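PDB 2XTS: sulfite dehydrogenase from Paracoccus pantotrophus, which probably oxidises sulfur compounds, notably protein-bound sulfane sulfur, at a molybdopterin-bound molybdenum centre and passes the electrons to heme c. Local coordinates for residues A[120-125]-A[366-371]. Numbering follows the deposited sequence.
With CO (cobalt (II) ion), chain G; 2MO (molybdenum (IV)oxide), chain F; MTE (phosphonic acidmono-(2-amino-5,6-dimercapto-4-oxo-3,7,8a,9,10,10a-hexahydro-4H-8-oxa-1,3,9,10-tetraaza-anthracen-7-ylmethyl)ester), chain E.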
loop_
_atom_site.group_PDB
_atom_site.type_symbol
_atom_site.label_atom_id
_atom_site.label_comp_id
_atom_site.label_asym_id
_atom_site.label_seq_id
_atom_site.Cartn_x
_atom_site.Cartn_y
_atom_site.Cartn_z
ATOM N N CYS A 120 16.388 6.478 -6.228
ATOM C CA CYS A 120 17.844 6.482 -6.077
ATOM C C CYS A 120 18.466 7.404 -7.137
ATOM O O CYS A 120 18.061 7.417 -8.278
ATOM C CB CYS A 120 18.371 5.074 -6.259
ATOM S SG CYS A 120 20.158 4.924 -5.949
ATOM N N ALA A 121 19.463 8.173 -6.716
ATOM C CA ALA A 121 20.193 9.048 -7.604
ATOM C C ALA A 121 20.712 8.295 -8.817
ATOM O O ALA A 121 20.832 8.876 -9.914
ATOM C CB ALA A 121 21.369 9.666 -6.864
ATOM N N ALA A 122 21.058 7.023 -8.597
ATOM C CA ALA A 122 21.646 6.152 -9.612
ATOM C C ALA A 122 20.634 5.472 -10.533
ATOM O O ALA A 122 21.031 4.676 -11.370
ATOM C CB ALA A 122 22.569 5.119 -8.946
ATOM N N ASN A 123 19.339 5.764 -10.384
ATOM C CA ASN A 123 18.330 5.097 -11.205
ATOM C C ASN A 123 18.597 5.406 -12.686
ATOM O O ASN A 123 18.738 6.562 -13.077
ATOM C CB ASN A 123 16.936 5.545 -10.782
ATOM C CG ASN A 123 15.841 4.625 -11.266
ATOM O OD1 ASN A 123 16.047 3.420 -11.452
ATOM N ND2 ASN A 123 14.647 5.182 -11.420
ATOM N N GLY A 124 18.741 4.363 -13.496
ATOM C CA GLY A 124 19.105 4.565 -14.885
ATOM C C GLY A 124 20.556 4.925 -15.164
ATOM O O GLY A 124 20.952 5.181 -16.305
ATOM N N GLY A 125 21.391 4.930 -14.142
ATOM C CA GLY A 125 22.766 5.390 -14.311
ATOM C C GLY A 125 23.579 4.476 -15.210
ATOM O O GLY A 125 24.463 4.931 -15.947
ATOM N N ASN A 366 28.397 11.205 -15.727
ATOM C CA ASN A 366 27.660 11.792 -14.618
ATOM C C ASN A 366 27.302 10.809 -13.521
ATOM O O ASN A 366 27.150 11.224 -12.372
ATOM C CB ASN A 366 26.375 12.449 -15.138
ATOM C CG ASN A 366 26.243 13.903 -14.752
ATOM O OD1 ASN A 366 27.207 14.694 -14.759
ATOM N ND2 ASN A 366 25.038 14.280 -14.444
ATOM N N VAL A 367 27.085 9.546 -13.900
ATOM C CA VAL A 367 26.704 8.438 -12.999
ATOM C C VAL A 367 25.247 8.526 -12.504
ATOM O O VAL A 367 24.513 7.556 -12.572
ATOM C CB VAL A 367 27.698 8.217 -11.808
ATOM C CG1 VAL A 367 27.238 7.091 -10.916
ATOM C CG2 VAL A 367 29.129 7.933 -12.305
ATOM N N TYR A 368 24.846 9.717 -12.075
ATOM C CA TYR A 368 23.592 9.950 -11.386
ATOM C C TYR A 368 22.677 10.820 -12.276
ATOM O O TYR A 368 23.102 11.362 -13.311
ATOM C CB TYR A 368 23.884 10.680 -10.068
ATOM C CG TYR A 368 24.860 9.946 -9.174
ATOM C CD1 TYR A 368 24.477 8.788 -8.492
ATOM C CD2 TYR A 368 26.160 10.383 -9.020
ATOM C CE1 TYR A 368 25.357 8.113 -7.664
ATOM C CE2 TYR A 368 27.048 9.685 -8.217
ATOM C CZ TYR A 368 26.646 8.558 -7.540
ATOM O OH TYR A 368 27.530 7.940 -6.685
ATOM N N HIS A 369 21.428 10.978 -11.842
ATOM C CA HIS A 369 20.502 11.938 -12.428
ATOM C C HIS A 369 20.223 11.738 -13.920
ATOM O O HIS A 369 20.050 12.693 -14.663
ATOM C CB HIS A 369 20.931 13.374 -12.124
ATOM C CG HIS A 369 20.964 13.673 -10.657
ATOM N ND1 HIS A 369 19.824 13.931 -9.920
ATOM C CD2 HIS A 369 21.998 13.759 -9.784
ATOM C CE1 HIS A 369 20.155 14.118 -8.650
ATOM N NE2 HIS A 369 21.471 14.035 -8.540
ATOM N N ASN A 370 20.138 10.481 -14.350
ATOM C CA ASN A 370 19.696 10.184 -15.707
ATOM C C ASN A 370 18.180 10.165 -15.811
ATOM O O ASN A 370 17.538 9.138 -15.589
ATOM C CB ASN A 370 20.268 8.853 -16.178
ATOM C CG ASN A 370 19.927 8.580 -17.624
ATOM O OD1 ASN A 370 19.248 9.400 -18.281
ATOM N ND2 ASN A 370 20.382 7.441 -18.142
ATOM N N ASN A 371 17.622 11.306 -16.196
ATOM C CA ASN A 371 16.187 11.385 -16.439
ATOM C C ASN A 371 15.837 11.402 -17.930
ATOM O O ASN A 371 14.736 11.802 -18.294
ATOM C CB ASN A 371 15.525 12.557 -15.709
ATOM C CG ASN A 371 16.029 13.908 -16.146
ATOM O OD1 ASN A 371 17.222 14.112 -16.372
ATOM N ND2 ASN A 371 15.100 14.866 -16.250
HETATM CO CO CO G . 22.699 14.385 -6.807
HETATM MO MO 2MO F . 20.711 5.796 -3.797
HETATM O OT1 2MO F . 20.664 7.570 -4.056
HETATM O OT2 2MO F . 22.436 4.999 -4.273
HETATM N N1 MTE E . 20.248 5.179 4.988
HETATM C C2 MTE E . 21.187 4.509 5.649
HETATM N N2 MTE E . 21.267 4.657 6.989
HETATM N N3 MTE E . 22.040 3.672 5.028
HETATM C C4 MTE E . 22.014 3.466 3.680
HETATM O O4 MTE E . 22.832 2.664 3.183
HETATM N N5 MTE E . 20.950 4.141 1.510
HETATM C C6 MTE E . 20.354 5.326 0.937
HETATM C C7 MTE E . 19.049 5.760 1.584
HETATM N N8 MTE E . 19.199 5.818 3.015
HETATM C C9 MTE E . 21.037 4.187 2.890
HETATM C C10 MTE E . 20.141 5.085 3.628
HETATM C "C1'" MTE E . 20.144 5.221 -0.563
HETATM S "S1'" MTE E . 21.533 5.353 -1.620
HETATM C "C2'" MTE E . 18.908 5.110 -1.104
HETATM S "S2'" MTE E . 18.643 5.175 -2.802
HETATM C "C3'" MTE E . 17.711 4.964 -0.189
HETATM O "O3'" MTE E . 18.039 4.840 1.205
HETATM C "C4'" MTE E . 16.934 3.712 -0.547
HETATM O "O4'" MTE E . 15.757 3.626 0.268
HETATM P P MTE E . 15.055 2.186 0.335
HETATM O O1P MTE E . 14.689 1.971 -1.165
HETATM O O2P MTE E . 16.032 1.146 0.776
HETATM O O3P MTE E . 13.843 2.384 1.179
HETATM O O HOH W 1 21.161 8.061 -13.006
HETATM O O HOH W 2 23.921 14.934 -5.121
HETATM O O HOH W 3 24.193 13.046 -7.498
#
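Neither segment is helix or strand: 120-125 makes two overlapping turns, type I from Cys120 to Asn123 and type II from Ala122 to Gly125, and the loop 366-371 runs past them. One nearly straight backbone bond joins the two, from His369 N to Ala121 O (2.9 Å, 161° at the hydrogen), with the donor in the carbonyl plane. The same carbonyl takes a CA-H...O contact from Tyr368. A water accepts from Asn370 N and lies within donating distance of Ala121 O and Asn123 O, which probably share its protons with other acceptors. Farther along, Gly125 CA lies 3.3 Å from Val367 O, where a side chain on Gly125 would clash. The Tyr368 ring carries Val367 CG1 over the centre of one face and meets Ala122 N at its edge; its CD1 touches Ala121 CB at 3.6 Å. CG of Asn370 is anti to its own backbone N, which brings ND2 3.0 Å from Gly124 O, but the amide approaches from above the carbonyl plane. An alanine in place of Asn370 would remove this amide and probably loosen the hold on the turn at Gly124. Cys120 SG binds molybdenum at 2.4 Å beside the two dithiolene sulfurs of the pterin, and Ala121 N donates to the molybdenum-bound oxygen OT1 (3.0 Å). On the other loop, His369 NE2 coordinates a cobalt ion whose other ligands include two waters, Glu219 OE1 and Thr259 O. The cysteine loop of the molybdenum site, as in the sulfite oxidase family, thus rests on a loop of the Mo-co dimerisation domain that supplies one ligand, His369, to a second metal.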